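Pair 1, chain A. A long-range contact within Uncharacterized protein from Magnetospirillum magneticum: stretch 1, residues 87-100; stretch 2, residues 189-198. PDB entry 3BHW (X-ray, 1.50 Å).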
# COMPACT_ATOMS: atom_id res chain seq x y z
N ILE A 87 -7.98 -1.39 -6.59
CA ILE A 87 -6.95 -0.50 -6.03
C ILE A 87 -6.99 -0.51 -4.49
O ILE A 87 -5.95 -0.52 -3.85
CB ILE A 87 -7.04 0.93 -6.57
CG1 ILE A 87 -5.77 1.70 -6.27
CG2 ILE A 87 -8.29 1.61 -6.04
CD1 ILE A 87 -4.87 1.86 -7.45
N GLN A 88 -8.18 -0.59 -3.93
CA GLN A 88 -8.34 -0.61 -2.49
C GLN A 88 -7.80 -1.90 -1.87
O GLN A 88 -7.33 -1.90 -0.74
CB GLN A 88 -9.82 -0.41 -2.15
CG GLN A 88 -10.24 1.05 -2.36
CD GLN A 88 -11.71 1.32 -2.08
OE1 GLN A 88 -12.46 0.42 -1.72
NE2 GLN A 88 -12.12 2.58 -2.22
N ALA A 89 -7.93 -3.00 -2.59
CA ALA A 89 -7.40 -4.28 -2.14
C ALA A 89 -5.88 -4.18 -2.18
O ALA A 89 -5.16 -4.61 -1.23
CB ALA A 89 -7.87 -5.39 -3.06
N VAL A 90 -5.36 -3.57 -3.24
CA VAL A 90 -3.90 -3.37 -3.26
C VAL A 90 -3.48 -2.46 -2.08
O VAL A 90 -2.43 -2.70 -1.42
CB VAL A 90 -3.42 -2.83 -4.61
CG1 VAL A 90 -1.90 -2.68 -4.52
CG2 VAL A 90 -3.79 -3.81 -5.69
N PHE A 91 -4.27 -1.43 -1.81
CA PHE A 91 -4.02 -0.52 -0.68
C PHE A 91 -3.95 -1.27 0.65
O PHE A 91 -3.02 -1.05 1.45
CB PHE A 91 -5.08 0.58 -0.67
CG PHE A 91 -4.89 1.68 0.37
CD1 PHE A 91 -3.65 2.32 0.63
CD2 PHE A 91 -6.01 2.13 1.06
CE1 PHE A 91 -3.62 3.37 1.58
CE2 PHE A 91 -5.95 3.15 1.97
CZ PHE A 91 -4.77 3.79 2.23
N ALA A 92 -4.81 -2.25 0.85
CA ALA A 92 -4.87 -2.96 2.11
C ALA A 92 -3.61 -3.79 2.21
O ALA A 92 -3.06 -3.90 3.31
CB ALA A 92 -6.08 -3.89 2.10
N ALA A 93 -3.24 -4.43 1.10
CA ALA A 93 -2.02 -5.21 1.06
C ALA A 93 -0.83 -4.33 1.35
O ALA A 93 0.10 -4.74 2.07
CB ALA A 93 -1.90 -5.93 -0.28
N ALA A 94 -0.84 -3.10 0.84
CA ALA A 94 0.32 -2.20 1.08
C ALA A 94 0.39 -1.82 2.55
O ALA A 94 1.49 -1.77 3.14
CB ALA A 94 0.26 -1.01 0.22
N ILE A 95 -0.74 -1.60 3.15
CA ILE A 95 -0.79 -1.34 4.60
C ILE A 95 -0.29 -2.52 5.43
O ILE A 95 0.61 -2.36 6.30
CB ILE A 95 -2.18 -0.90 5.05
CG1 ILE A 95 -2.46 0.46 4.42
CG2 ILE A 95 -2.25 -0.82 6.61
CD1 ILE A 95 -3.94 0.81 4.38
N LYS A 96 -0.84 -3.70 5.18
CA LYS A 96 -0.36 -4.89 5.87
C LYS A 96 1.18 -5.10 5.80
O LYS A 96 1.79 -5.50 6.78
CB LYS A 96 -1.09 -6.14 5.39
CG LYS A 96 -0.86 -7.30 6.35
CD LYS A 96 -1.87 -8.37 6.17
CE LYS A 96 -1.46 -9.61 6.96
NZ LYS A 96 -2.27 -10.83 6.62
N HIS A 97 1.76 -4.82 4.63
CA HIS A 97 3.18 -5.02 4.37
C HIS A 97 4.03 -3.93 5.02
O HIS A 97 5.23 -4.12 5.31
CB HIS A 97 3.37 -5.03 2.83
CG HIS A 97 4.79 -5.10 2.40
ND1 HIS A 97 5.52 -3.96 2.12
CD2 HIS A 97 5.60 -6.14 2.12
CE1 HIS A 97 6.74 -4.30 1.75
NE2 HIS A 97 6.82 -5.62 1.75
N SER A 98 3.44 -2.76 5.24
CA SER A 98 4.20 -1.59 5.73
C SER A 98 3.67 -0.88 6.99
O SER A 98 2.77 -0.07 6.92
CB SER A 98 4.43 -0.58 4.63
OG SER A 98 5.01 0.63 5.12
N THR A 99 4.27 -1.15 8.15
CA THR A 99 3.94 -0.41 9.37
C THR A 99 4.20 1.09 9.20
O THR A 99 3.55 1.90 9.82
CB THR A 99 4.69 -1.04 10.59
OG1 THR A 99 4.34 -2.44 10.65
CG2 THR A 99 4.28 -0.37 11.89
N LEU A 100 5.20 1.46 8.38
CA LEU A 100 5.48 2.86 8.17
C LEU A 100 4.27 3.58 7.53
O LEU A 100 3.89 4.69 7.96
CB LEU A 100 6.76 3.05 7.33
CG LEU A 100 7.16 4.49 7.05
CD1 LEU A 100 7.82 5.08 8.26
CD2 LEU A 100 8.07 4.47 5.80
N ASN A 189 -9.59 -11.33 9.83
CA ASN A 189 -9.07 -10.94 11.15
C ASN A 189 -7.99 -9.86 11.06
O ASN A 189 -7.04 -9.82 11.86
CB ASN A 189 -8.51 -12.16 11.86
CG ASN A 189 -9.48 -13.30 11.86
OD1 ASN A 189 -10.55 -13.18 12.42
ND2 ASN A 189 -9.15 -14.40 11.18
N GLU A 190 -8.10 -9.04 10.03
CA GLU A 190 -7.05 -8.10 9.78
C GLU A 190 -7.23 -6.82 10.56
O GLU A 190 -7.41 -5.74 10.00
CB GLU A 190 -6.89 -7.82 8.29
CG GLU A 190 -6.60 -9.03 7.41
CD GLU A 190 -5.18 -9.54 7.53
OE1 GLU A 190 -4.39 -8.98 8.33
OE2 GLU A 190 -4.85 -10.50 6.78
N GLN A 191 -7.15 -6.95 11.89
CA GLN A 191 -7.34 -5.84 12.81
C GLN A 191 -6.55 -4.61 12.43
O GLN A 191 -7.08 -3.48 12.40
CB GLN A 191 -7.01 -6.20 14.28
CG GLN A 191 -7.38 -7.66 14.73
CD GLN A 191 -8.81 -8.09 14.50
OE1 GLN A 191 -9.76 -7.28 14.54
NE2 GLN A 191 -9.01 -9.41 14.34
N TYR A 192 -5.28 -4.82 12.13
CA TYR A 192 -4.40 -3.67 11.95
C TYR A 192 -4.75 -2.97 10.67
O TYR A 192 -4.86 -1.74 10.66
CB TYR A 192 -2.93 -4.09 11.96
CG TYR A 192 -1.93 -2.96 11.70
CD1 TYR A 192 -1.60 -2.09 12.73
CD2 TYR A 192 -1.29 -2.82 10.44
CE1 TYR A 192 -0.64 -1.04 12.52
CE2 TYR A 192 -0.38 -1.76 10.21
CZ TYR A 192 -0.07 -0.89 11.26
OH TYR A 192 0.86 0.14 11.03
N VAL A 193 -4.89 -3.74 9.57
CA VAL A 193 -5.29 -3.09 8.29
C VAL A 193 -6.64 -2.35 8.42
O VAL A 193 -6.78 -1.19 8.00
CB VAL A 193 -5.24 -4.08 7.16
CG1 VAL A 193 -5.69 -3.42 5.87
CG2 VAL A 193 -3.81 -4.71 7.10
N ILE A 194 -7.58 -2.99 9.11
CA ILE A 194 -8.89 -2.40 9.32
C ILE A 194 -8.79 -1.02 9.94
O ILE A 194 -9.43 -0.08 9.46
CB ILE A 194 -9.82 -3.32 10.09
CG1 ILE A 194 -10.16 -4.56 9.21
CG2 ILE A 194 -11.08 -2.57 10.59
CD1 ILE A 194 -10.85 -5.74 9.90
N ARG A 195 -8.03 -0.93 11.02
CA ARG A 195 -7.85 0.32 11.77
C ARG A 195 -7.23 1.43 10.93
O ARG A 195 -7.57 2.62 11.09
CB ARG A 195 -6.97 0.04 13.00
CG ARG A 195 -7.03 1.07 14.04
CD ARG A 195 -5.71 1.00 14.92
NE ARG A 195 -5.73 1.98 15.99
CZ ARG A 195 -6.53 1.90 17.03
NH1 ARG A 195 -7.37 0.86 17.12
NH2 ARG A 195 -6.50 2.82 18.00
N CYS A 196 -6.29 1.05 10.05
CA CYS A 196 -5.51 2.02 9.26
C CYS A 196 -6.16 2.42 7.94
O CYS A 196 -5.96 3.53 7.48
CB CYS A 196 -4.13 1.43 8.93
SG CYS A 196 -3.07 1.07 10.39
N ILE A 197 -6.94 1.51 7.36
CA ILE A 197 -7.42 1.69 5.97
C ILE A 197 -8.55 2.69 5.88
O ILE A 197 -8.75 3.34 4.83
CB ILE A 197 -7.86 0.35 5.32
CG1 ILE A 197 -7.98 0.51 3.82
CG2 ILE A 197 -9.19 -0.15 5.90
CD1 ILE A 197 -8.02 -0.75 3.07
N GLN A 198 -9.32 2.80 6.96
CA GLN A 198 -10.48 3.68 6.98
C GLN A 198 -10.24 4.61 8.14
O GLN A 198 -10.34 4.20 9.31
CB GLN A 198 -11.80 2.90 7.13
CG GLN A 198 -13.08 3.74 6.88
CD GLN A 198 -13.50 3.80 5.41
OE1 GLN A 198 -13.97 2.80 4.85
NE2 GLN A 198 -13.36 4.98 4.79

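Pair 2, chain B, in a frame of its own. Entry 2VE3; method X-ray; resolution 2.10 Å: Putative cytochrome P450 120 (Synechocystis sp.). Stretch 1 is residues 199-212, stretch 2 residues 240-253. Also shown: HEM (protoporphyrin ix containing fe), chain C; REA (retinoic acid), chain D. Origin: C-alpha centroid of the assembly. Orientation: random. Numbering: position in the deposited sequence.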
# COMPACT_ATOMS: atom_id res chain seq x y z
N ALA B 199 -14.32 15.14 -4.24
CA ALA B 199 -13.00 15.26 -3.62
C ALA B 199 -11.92 15.28 -4.71
O ALA B 199 -11.05 16.15 -4.69
CB ALA B 199 -12.76 14.11 -2.65
N ARG B 200 -12.01 14.35 -5.66
CA ARG B 200 -11.03 14.26 -6.76
C ARG B 200 -11.01 15.54 -7.60
O ARG B 200 -9.94 16.01 -7.97
CB ARG B 200 -11.30 13.02 -7.64
CG ARG B 200 -11.01 13.19 -9.14
CD ARG B 200 -10.93 11.87 -9.89
NE ARG B 200 -10.46 12.06 -11.26
CZ ARG B 200 -9.21 11.86 -11.68
NH1 ARG B 200 -8.25 11.42 -10.85
NH2 ARG B 200 -8.91 12.09 -12.94
N ALA B 201 -12.19 16.09 -7.88
CA ALA B 201 -12.30 17.33 -8.67
C ALA B 201 -11.60 18.48 -7.96
O ALA B 201 -10.84 19.24 -8.57
CB ALA B 201 -13.77 17.67 -8.94
N LEU B 202 -11.87 18.60 -6.66
CA LEU B 202 -11.27 19.64 -5.84
C LEU B 202 -9.76 19.48 -5.72
O LEU B 202 -9.03 20.47 -5.76
CB LEU B 202 -11.92 19.68 -4.45
CG LEU B 202 -13.38 20.15 -4.39
CD1 LEU B 202 -14.01 19.77 -3.05
CD2 LEU B 202 -13.51 21.65 -4.63
N LEU B 203 -9.30 18.24 -5.59
CA LEU B 203 -7.86 17.97 -5.49
C LEU B 203 -7.12 18.24 -6.79
O LEU B 203 -6.03 18.79 -6.76
CB LEU B 203 -7.58 16.52 -5.04
CG LEU B 203 -7.96 16.15 -3.60
CD1 LEU B 203 -8.15 14.65 -3.46
CD2 LEU B 203 -6.92 16.67 -2.62
N LEU B 204 -7.70 17.85 -7.93
CA LEU B 204 -7.05 18.10 -9.23
C LEU B 204 -6.93 19.60 -9.50
O LEU B 204 -5.90 20.07 -9.97
CB LEU B 204 -7.82 17.41 -10.37
CG LEU B 204 -7.84 15.88 -10.47
CD1 LEU B 204 -8.84 15.48 -11.56
CD2 LEU B 204 -6.47 15.32 -10.78
N ALA B 205 -7.99 20.35 -9.16
CA ALA B 205 -8.00 21.80 -9.35
C ALA B 205 -6.89 22.47 -8.56
O ALA B 205 -6.27 23.40 -9.05
CB ALA B 205 -9.37 22.38 -8.98
N GLU B 206 -6.62 21.97 -7.36
CA GLU B 206 -5.50 22.43 -6.53
C GLU B 206 -4.14 22.02 -7.07
O GLU B 206 -3.20 22.81 -7.05
CB GLU B 206 -5.63 21.91 -5.09
CG GLU B 206 -6.71 22.61 -4.30
CD GLU B 206 -6.50 24.11 -4.29
OE1 GLU B 206 -5.55 24.57 -3.62
OE2 GLU B 206 -7.30 24.82 -4.96
N LEU B 207 -4.03 20.76 -7.49
CA LEU B 207 -2.76 20.24 -7.99
C LEU B 207 -2.38 20.95 -9.29
O LEU B 207 -1.20 21.20 -9.53
CB LEU B 207 -2.79 18.71 -8.17
CG LEU B 207 -3.34 17.75 -7.11
CD1 LEU B 207 -3.17 16.31 -7.59
CD2 LEU B 207 -2.74 17.94 -5.70
N GLU B 208 -3.38 21.28 -10.12
CA GLU B 208 -3.19 22.13 -11.29
C GLU B 208 -2.56 23.47 -10.89
O GLU B 208 -1.59 23.90 -11.51
CB GLU B 208 -4.49 22.34 -12.07
CG GLU B 208 -4.37 23.33 -13.26
CD GLU B 208 -5.42 23.14 -14.35
OE1 GLU B 208 -6.03 22.05 -14.46
OE2 GLU B 208 -5.62 24.10 -15.14
N LYS B 209 -3.09 24.10 -9.83
CA LYS B 209 -2.54 25.35 -9.30
C LYS B 209 -1.10 25.15 -8.82
O LYS B 209 -0.22 25.94 -9.17
CB LYS B 209 -3.39 25.89 -8.15
CG LYS B 209 -4.72 26.53 -8.57
CD LYS B 209 -4.58 28.03 -8.79
CE LYS B 209 -5.85 28.65 -9.39
NZ LYS B 209 -5.60 29.94 -10.10
N ILE B 210 -0.88 24.10 -8.03
CA ILE B 210 0.44 23.77 -7.50
C ILE B 210 1.44 23.55 -8.64
O ILE B 210 2.59 24.00 -8.53
CB ILE B 210 0.40 22.51 -6.59
CG1 ILE B 210 -0.28 22.83 -5.26
CG2 ILE B 210 1.80 21.98 -6.33
CD1 ILE B 210 -0.79 21.62 -4.55
N ILE B 211 1.02 22.87 -9.70
CA ILE B 211 1.89 22.60 -10.87
C ILE B 211 2.26 23.88 -11.66
O ILE B 211 3.42 24.08 -12.01
CB ILE B 211 1.28 21.52 -11.82
CG1 ILE B 211 1.39 20.13 -11.18
CG2 ILE B 211 1.96 21.50 -13.19
CD1 ILE B 211 0.45 19.09 -11.78
N LYS B 212 1.27 24.74 -11.92
CA LYS B 212 1.50 26.03 -12.60
C LYS B 212 2.43 26.97 -11.82
O LYS B 212 3.14 27.79 -12.41
CB LYS B 212 0.17 26.74 -12.89
CG LYS B 212 -0.77 25.98 -13.83
CD LYS B 212 -0.37 26.13 -15.30
CE LYS B 212 -1.44 25.61 -16.24
NZ LYS B 212 -2.78 26.17 -15.88
N SER B 240 1.57 15.47 -20.36
CA SER B 240 0.49 16.46 -20.37
C SER B 240 0.13 16.84 -18.95
O SER B 240 0.47 16.13 -17.99
CB SER B 240 -0.74 15.91 -21.09
OG SER B 240 -1.31 14.81 -20.38
N LEU B 241 -0.56 17.97 -18.81
CA LEU B 241 -1.10 18.41 -17.52
C LEU B 241 -2.08 17.40 -16.91
O LEU B 241 -1.94 17.07 -15.73
CB LEU B 241 -1.74 19.81 -17.62
CG LEU B 241 -2.45 20.32 -16.36
CD1 LEU B 241 -1.45 20.64 -15.24
CD2 LEU B 241 -3.33 21.52 -16.67
N PRO B 242 -3.08 16.91 -17.68
CA PRO B 242 -3.96 15.89 -17.10
C PRO B 242 -3.21 14.64 -16.59
O PRO B 242 -3.57 14.09 -15.55
CB PRO B 242 -4.91 15.55 -18.27
CG PRO B 242 -4.94 16.84 -19.10
CD PRO B 242 -3.50 17.28 -19.04
N GLU B 243 -2.16 14.22 -17.31
CA GLU B 243 -1.33 13.11 -16.86
C GLU B 243 -0.49 13.44 -15.61
O GLU B 243 -0.37 12.61 -14.69
CB GLU B 243 -0.44 12.57 -17.99
CG GLU B 243 0.62 11.61 -17.47
CD GLU B 243 1.03 10.54 -18.44
OE1 GLU B 243 0.77 10.68 -19.68
OE2 GLU B 243 1.62 9.54 -17.95
N LEU B 244 0.07 14.65 -15.60
CA LEU B 244 0.83 15.17 -14.44
C LEU B 244 0.00 15.14 -13.16
O LEU B 244 0.50 14.74 -12.10
CB LEU B 244 1.28 16.60 -14.70
CG LEU B 244 2.43 16.89 -15.68
CD1 LEU B 244 2.57 18.40 -15.96
CD2 LEU B 244 3.72 16.33 -15.13
N LYS B 245 -1.25 15.58 -13.25
CA LYS B 245 -2.14 15.62 -12.10
C LYS B 245 -2.57 14.23 -11.63
O LYS B 245 -2.62 13.98 -10.43
CB LYS B 245 -3.33 16.50 -12.41
CG LYS B 245 -2.94 17.90 -12.90
CD LYS B 245 -4.08 18.87 -12.87
CE LYS B 245 -5.25 18.45 -13.71
NZ LYS B 245 -6.30 19.51 -13.62
N ASP B 246 -2.89 13.33 -12.57
CA ASP B 246 -3.24 11.94 -12.25
C ASP B 246 -2.06 11.19 -11.62
O ASP B 246 -2.25 10.37 -10.72
CB ASP B 246 -3.71 11.20 -13.50
CG ASP B 246 -5.22 11.32 -13.73
OD1 ASP B 246 -5.89 12.09 -13.00
OD2 ASP B 246 -5.75 10.64 -14.64
N GLN B 247 -0.85 11.48 -12.10
CA GLN B 247 0.36 10.81 -11.59
C GLN B 247 0.73 11.23 -10.15
O GLN B 247 1.09 10.37 -9.35
CB GLN B 247 1.56 10.96 -12.56
CG GLN B 247 1.37 10.33 -13.97
CD GLN B 247 1.31 8.79 -13.98
OE1 GLN B 247 1.17 8.14 -12.94
NE2 GLN B 247 1.41 8.22 -15.17
N ILE B 248 0.65 12.52 -9.82
CA ILE B 248 0.92 12.94 -8.44
C ILE B 248 -0.19 12.53 -7.51
O ILE B 248 0.07 12.20 -6.38
CB ILE B 248 1.19 14.47 -8.22
CG1 ILE B 248 0.44 15.33 -9.24
CG2 ILE B 248 2.69 14.73 -8.16
CD1 ILE B 248 0.57 16.86 -9.02
N LEU B 249 -1.43 12.58 -7.98
CA LEU B 249 -2.54 12.14 -7.14
C LEU B 249 -2.31 10.68 -6.70
O LEU B 249 -2.60 10.33 -5.56
CB LEU B 249 -3.88 12.29 -7.86
CG LEU B 249 -5.19 11.98 -7.15
CD1 LEU B 249 -5.46 12.96 -6.03
CD2 LEU B 249 -6.36 12.00 -8.16
N LEU B 250 -1.80 9.84 -7.61
CA LEU B 250 -1.55 8.42 -7.33
C LEU B 250 -0.43 8.24 -6.32
O LEU B 250 -0.60 7.53 -5.33
CB LEU B 250 -1.27 7.63 -8.62
CG LEU B 250 -0.83 6.16 -8.52
CD1 LEU B 250 -1.87 5.27 -7.84
CD2 LEU B 250 -0.48 5.60 -9.90
N LEU B 251 0.70 8.91 -6.57
CA LEU B 251 1.85 8.87 -5.67
C LEU B 251 1.51 9.36 -4.27
O LEU B 251 1.95 8.78 -3.29
CB LEU B 251 3.00 9.73 -6.21
CG LEU B 251 3.77 9.28 -7.45
CD1 LEU B 251 4.89 10.30 -7.73
CD2 LEU B 251 4.34 7.91 -7.24
N LEU B 252 0.73 10.45 -4.18
CA LEU B 252 0.25 10.93 -2.88
C LEU B 252 -0.74 9.96 -2.22
O LEU B 252 -0.70 9.81 -1.01
CB LEU B 252 -0.42 12.31 -3.01
CG LEU B 252 0.40 13.51 -3.45
CD1 LEU B 252 -0.55 14.59 -3.95
CD2 LEU B 252 1.30 14.02 -2.30
N PHE B 253 -1.64 9.35 -2.98
CA PHE B 253 -2.51 8.32 -2.40
C PHE B 253 -1.71 7.08 -1.92
O PHE B 253 -1.85 6.65 -0.76
CB PHE B 253 -3.65 7.94 -3.36
CG PHE B 253 -4.19 6.55 -3.15
CD1 PHE B 253 -4.76 6.18 -1.93
CD2 PHE B 253 -4.11 5.61 -4.16
CE1 PHE B 253 -5.23 4.88 -1.73
CE2 PHE B 253 -4.58 4.32 -3.97
CZ PHE B 253 -5.13 3.96 -2.75
CHA HEM C . 1.88 -1.13 -7.00
CHB HEM C . 1.84 -2.61 -2.37
CHC HEM C . 3.71 1.66 -0.96
CHD HEM C . 3.23 3.34 -5.46
C1A HEM C . 1.71 -1.93 -5.88
C2A HEM C . 1.22 -3.30 -5.84
C3A HEM C . 1.23 -3.70 -4.55
C4A HEM C . 1.70 -2.60 -3.74
CMA HEM C . 0.80 -5.07 -3.99
CAA HEM C . 0.82 -4.14 -7.07
CBA HEM C . -0.67 -4.05 -7.39
CGA HEM C . -0.89 -4.77 -8.71
O1A HEM C . -0.64 -6.01 -8.75
O2A HEM C . -1.31 -4.11 -9.70
C1B HEM C . 2.38 -1.60 -1.59
C2B HEM C . 2.70 -1.68 -0.17
C3B HEM C . 3.22 -0.50 0.21
C4B HEM C . 3.25 0.35 -0.95
CMB HEM C . 2.47 -2.93 0.70
CAB HEM C . 3.71 -0.04 1.63
CBB HEM C . 4.32 -0.85 2.50
C1C HEM C . 3.80 2.49 -2.06
C2C HEM C . 4.37 3.82 -2.08
C3C HEM C . 4.24 4.29 -3.33
C4C HEM C . 3.56 3.27 -4.12
CMC HEM C . 5.04 4.52 -0.87
CAC HEM C . 4.74 5.66 -3.87
CBC HEM C . 4.16 6.83 -3.58
C1D HEM C . 2.74 2.33 -6.26
C2D HEM C . 2.30 2.52 -7.62
C3D HEM C . 1.87 1.13 -8.11
C4D HEM C . 2.12 0.24 -6.99
CMD HEM C . 2.27 3.86 -8.40
CAD HEM C . 1.31 0.75 -9.49
CBD HEM C . 2.41 0.02 -10.26
CGD HEM C . 1.93 -0.36 -11.64
O1D HEM C . 2.80 -0.73 -12.47
O2D HEM C . 0.70 -0.29 -11.94
NA HEM C . 1.99 -1.55 -4.59
NB HEM C . 2.71 -0.34 -2.03
NC HEM C . 3.30 2.18 -3.31
ND HEM C . 2.64 0.98 -5.93
FE HEM C . 2.95 0.24 -3.97
C1 REA D . -1.81 0.91 -4.73
C2 REA D . -1.28 1.81 -5.85
C3 REA D . -1.83 1.34 -7.19
C4 REA D . -3.34 1.56 -7.25
C5 REA D . -4.05 1.14 -5.98
C6 REA D . -3.35 0.84 -4.80
C7 REA D . -4.12 0.47 -3.61
C8 REA D . -4.67 -0.88 -3.50
C9 REA D . -5.57 -1.18 -2.36
C10 REA D . -6.43 -2.33 -2.53
C11 REA D . -6.65 -3.34 -1.51
C12 REA D . -7.19 -4.58 -2.08
C13 REA D . -8.33 -5.29 -1.51
C14 REA D . -8.60 -6.53 -2.14
C15 REA D . -9.24 -7.66 -1.49
C16 REA D . -1.26 -0.51 -4.88
C17 REA D . -1.33 1.52 -3.41
C18 REA D . -5.56 1.06 -6.01
C19 REA D . -5.65 -0.33 -1.12
C20 REA D . -9.14 -4.72 -0.38
O1 REA D . -9.54 -7.62 -0.29
O2 REA D . -9.50 -8.68 -2.15

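Both pairs are two helices crossing steeply, with N-to-C directions at 116° in pair 1 (helices 87-97 and 191-197) and 111° in pair 2 (helices 199-212 and 241-253); the axes approach to 9.2 and 9.7 Å. The N, CA and C atoms of 14 central residues superpose with an RMSD of 0.6 Å. The point of closest backbone approach shifts by four residues, about one helical turn, along the first helix, and stays at the same position on the second: Lys A96 CA lies 5.8 Å from Val A193 CA, whereas Leu B204 CA, which matches Ala A92, lies 6.2 Å from Lys B245 CA, which matches Val A193.

A closely matched feature is a knob from the first helix. Ile A95 and Leu B207 match, with side-chain centres 0.4 Å apart, and each points toward the second helix. Ile A95 sits among Tyr A192, Val A193, Cys A196 and Ile A197, its CG2 3.7 Å from Cys A196 CB. Leu B207 sits among Lys B245, Ile B248, Leu B249 and Leu B252, with Leu B207 CB 3.9 Å from Ile B248 CD1. Cys A196 and Ile B248 match, so a small thiol and a branched aliphatic chain line the same side of the hole.

The second helix returns a knob at Ile A197 and its match Leu B249. Ile A197 fits among Gln A88, Phe A91, Ala A92 and Ile A95; its CG1 lies 3.8 Å from Phe A91 CD2 and its CD1 3.8 Å from Ala A92 CB. Leu B249 fits among Arg B200, Leu B203, Leu B204 and Leu B207. Here the matched pairs Phe A91/Leu B203 and Ala A92/Leu B204 differ in shape: pair 1 combines an aromatic ring with a bare methyl, while pair 2 uses two leucines, with Leu B203 CD1 4.1 Å from Leu B249 CD1 and Leu B204 CD2 4.2 Å from Leu B249 CD2.

At Lys A96 = Glu B208 the charge is reversed, and each residue forms a salt bridge across the crossing, but with partners at different positions. Lys A96 NZ donates to Glu A190 OE2 at 2.6 Å, and Glu A190 matches Pro B242. Glu B208 OE1 instead accepts from Lys B245 NZ at 2.7 Å, and Lys B245 matches Val A193. Where pair 2 brings this lysine, pair 1 has a valine making apolar contact: Val A193 CG2 is 3.5 Å from Lys A96 CB. Pair 2 adds a second salt bridge, Arg B200 NH2 to Asp B246 OD1 at 3.0 Å, with the carboxylate oxygen at the guanidinium edge; Ile A194, the match of Asp B246, points away and makes no contact.

Tyr A192 and Leu B244 match and both point toward the first helix. The tyrosine reaches Thr A99, just past the end of the first helix, with Tyr A192 OH 3.6 Å from Thr A99 CG2, whereas Leu B244 CB packs 3.9 Å from Ile B211 CD1, still within the first helix of pair 2. Ile B211 is a further knob, set among Leu B241, Leu B244, Lys B245 and Ile B248. The contact buries 510 Å² in pair 1 and 687 Å² in pair 2.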